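Local structure of exosome complex component Rrp41 (Archaeoglobus fulgidus, 3M7N) at residues L45-N50 against R137-N142. The protein probably serves as the catalytic subunit of the archaeal exosome, degrading RNA from its 3' end and able to add heteromeric RNA tails. The protein carries 1 engineered substitution. Numbering follows the deposited sequence.
With nucleotides of chain L.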
loop_
_atom_site.group_PDB
_atom_site.type_symbol
_atom_site.label_atom_id
_atom_site.label_comp_id
_atom_site.label_asym_id
_atom_site.label_seq_id
_atom_site.Cartn_x
_atom_site.Cartn_y
_atom_site.Cartn_z
ATOM N N LEU E 45 10.790 -17.317 26.519
ATOM C CA LEU E 45 9.811 -17.806 27.468
ATOM C C LEU E 45 9.320 -19.130 26.965
ATOM O O LEU E 45 9.011 -19.281 25.782
ATOM C CB LEU E 45 8.651 -16.830 27.552
ATOM C CG LEU E 45 7.401 -16.854 28.450
ATOM C CD1 LEU E 45 6.646 -18.184 28.453
ATOM C CD2 LEU E 45 7.648 -16.301 29.841
ATOM N N GLU E 46 9.291 -20.099 27.867
ATOM C CA GLU E 46 8.638 -21.363 27.611
ATOM C C GLU E 46 7.444 -21.495 28.559
ATOM O O GLU E 46 7.435 -20.956 29.674
ATOM C CB GLU E 46 9.625 -22.518 27.779
ATOM C CG GLU E 46 10.652 -22.622 26.655
ATOM C CD GLU E 46 11.707 -23.699 26.906
ATOM O OE1 GLU E 46 12.728 -23.723 26.181
ATOM O OE2 GLU E 46 11.522 -24.518 27.837
ATOM N N MET E 47 6.431 -22.201 28.097
ATOM C CA MET E 47 5.221 -22.379 28.867
ATOM C C MET E 47 4.598 -23.633 28.319
ATOM O O MET E 47 3.923 -23.600 27.286
ATOM C CB MET E 47 4.307 -21.187 28.653
ATOM C CG MET E 47 3.020 -21.208 29.410
ATOM S SD MET E 47 2.245 -19.589 29.358
ATOM C CE MET E 47 1.082 -19.698 30.727
ATOM N N GLY E 48 4.845 -24.749 28.993
ATOM C CA GLY E 48 4.514 -26.038 28.420
ATOM C C GLY E 48 5.336 -26.215 27.150
ATOM O O GLY E 48 6.537 -25.946 27.130
ATOM N N LYS E 49 4.686 -26.648 26.079
ATOM C CA LYS E 49 5.383 -26.840 24.822
ATOM C C LYS E 49 5.502 -25.563 24.018
ATOM O O LYS E 49 6.131 -25.560 22.960
ATOM C CB LYS E 49 4.702 -27.914 23.984
ATOM C CG LYS E 49 4.833 -29.299 24.557
ATOM C CD LYS E 49 4.191 -30.327 23.638
ATOM C CE LYS E 49 4.045 -31.666 24.354
ATOM N NZ LYS E 49 5.201 -31.910 25.276
ATOM N N ASN E 50 4.900 -24.480 24.503
ATOM C CA ASN E 50 5.026 -23.196 23.821
ATOM C C ASN E 50 6.445 -22.725 23.929
ATOM O O ASN E 50 7.040 -22.806 25.000
ATOM C CB ASN E 50 4.123 -22.125 24.440
ATOM C CG ASN E 50 2.660 -22.329 24.105
ATOM O OD1 ASN E 50 2.258 -22.223 22.941
ATOM N ND2 ASN E 50 1.849 -22.633 25.128
ATOM N N ARG E 137 -0.959 -17.387 23.044
ATOM C CA ARG E 137 -1.201 -15.956 23.228
ATOM C C ARG E 137 -0.883 -15.500 24.663
ATOM O O ARG E 137 -0.400 -14.389 24.874
ATOM C CB ARG E 137 -2.615 -15.555 22.791
ATOM C CG ARG E 137 -3.634 -15.475 23.906
ATOM C CD ARG E 137 -5.026 -15.285 23.332
ATOM N NE ARG E 137 -5.295 -16.283 22.299
ATOM C CZ ARG E 137 -6.364 -16.266 21.510
ATOM N NH1 ARG E 137 -7.273 -15.310 21.644
ATOM N NH2 ARG E 137 -6.532 -17.206 20.595
ATOM N N THR E 138 -1.132 -16.369 25.645
ATOM C CA THR E 138 -0.813 -16.049 27.045
ATOM C C THR E 138 0.713 -16.071 27.259
ATOM O O THR E 138 1.276 -15.157 27.860
ATOM C CB THR E 138 -1.567 -16.968 28.062
ATOM O OG1 THR E 138 -1.033 -18.301 28.041
ATOM C CG2 THR E 138 -3.051 -17.027 27.742
ATOM N N ALA E 139 1.371 -17.093 26.719
ATOM C CA ALA E 139 2.828 -17.126 26.680
ATOM C C ALA E 139 3.433 -15.831 26.120
ATOM O O ALA E 139 4.315 -15.217 26.755
ATOM C CB ALA E 139 3.310 -18.320 25.909
ATOM N N CYS E 140 2.943 -15.380 24.963
ATOM C CA CYS E 140 3.480 -14.143 24.363
ATOM C C CYS E 140 3.246 -12.942 25.244
ATOM O O CYS E 140 4.126 -12.098 25.408
ATOM C CB CYS E 140 2.912 -13.903 22.954
ATOM S SG CYS E 140 3.371 -15.242 21.823
ATOM N N LEU E 141 2.057 -12.845 25.816
ATOM C CA LEU E 141 1.789 -11.716 26.691
ATOM C C LEU E 141 2.755 -11.709 27.884
ATOM O O LEU E 141 3.250 -10.644 28.282
ATOM C CB LEU E 141 0.336 -11.711 27.159
ATOM C CG LEU E 141 -0.739 -11.158 26.225
ATOM C CD1 LEU E 141 -2.149 -11.461 26.779
ATOM C CD2 LEU E 141 -0.530 -9.658 25.992
ATOM N N ASN E 142 3.052 -12.890 28.436
ATOM C CA ASN E 142 3.985 -12.937 29.557
ATOM C C ASN E 142 5.363 -12.528 29.104
ATOM O O ASN E 142 6.049 -11.772 29.795
ATOM C CB ASN E 142 4.037 -14.316 30.240
ATOM C CG ASN E 142 2.787 -14.619 31.025
ATOM O OD1 ASN E 142 2.286 -13.764 31.769
ATOM N ND2 ASN E 142 2.252 -15.826 30.847
ATOM P P C L 6 -6.457 -20.891 20.015
ATOM O OP1 C L 6 -6.435 -20.571 21.462
ATOM O OP2 C L 6 -6.962 -19.873 19.061
ATOM O "O5'" C L 6 -4.993 -21.379 19.562
ATOM C "C5'" C L 6 -4.340 -22.369 20.360
ATOM C "C4'" C L 6 -3.435 -23.287 19.559
ATOM O "O4'" C L 6 -4.091 -23.783 18.364
ATOM C "C3'" C L 6 -2.175 -22.664 18.982
ATOM O "O3'" C L 6 -1.249 -22.347 20.019
ATOM C "C2'" C L 6 -1.730 -23.831 18.109
ATOM O "O2'" C L 6 -1.175 -24.912 18.847
ATOM C "C1'" C L 6 -3.069 -24.239 17.490
ATOM N N1 C L 6 -3.236 -23.653 16.132
ATOM C C2 C L 6 -2.623 -24.297 15.057
ATOM O O2 C L 6 -1.979 -25.333 15.268
ATOM N N3 C L 6 -2.755 -23.772 13.814
ATOM C C4 C L 6 -3.464 -22.654 13.633
ATOM N N4 C L 6 -3.564 -22.178 12.382
ATOM C C5 C L 6 -4.097 -21.984 14.727
ATOM C C6 C L 6 -3.957 -22.510 15.948
#
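Met47 lays its sulfur across the backbone of Ala139: SD is 3.7 Å from Ala139 CA and 3.8 Å from Ala139 CB. With CG anti to the backbone N (chi1 -179°) and the chain extended beyond it, the thioether spans the gap at its full length, and CE ends 3.7 Å from Thr138 OG1 and 4.0 Å from Asn142 ND2. CE packs against them by van der Waals contact alone; Thr138 OG1 is bonded to Gly135 O, and Asn142, whose OD1 accepts from Ser161 N, has its ND2 bonded elsewhere too. Leu45, two residues back on the same face of the strand, divides its branches: CD1 lies 4.2 Å from Ala139 CB, whereas CD2 meets Asn142 CB at 4.1 Å. An alanine at Leu45 would probably loosen the packing around Ala139 and Asn142, since CG and both methyls, which make these contacts, are gone. Asn50 closes the type II' turn begun at Met47; its ND2 donates to Met47 O at 3.1 Å, nearly along the C=O axis, and that oxygen also accepts from Asn50 N. Asn50 OD1 takes the amide of Asp133, tying the turn to the chain just before the helix. Arg137 directs NH2 to OP2 of nucleotide C6 of the bound RNA, chain L, 3.1 Å away and in the guanidinium plane. Within the first RNase PH-family domain, helix 136-150 packs roughly antiparallel (segment axes at 147°) to strand 41-47, with Val52 of strand 50-60 touching Leu45 and Ala139, and strand 158-167 meeting Met47, Thr138 and Asn142.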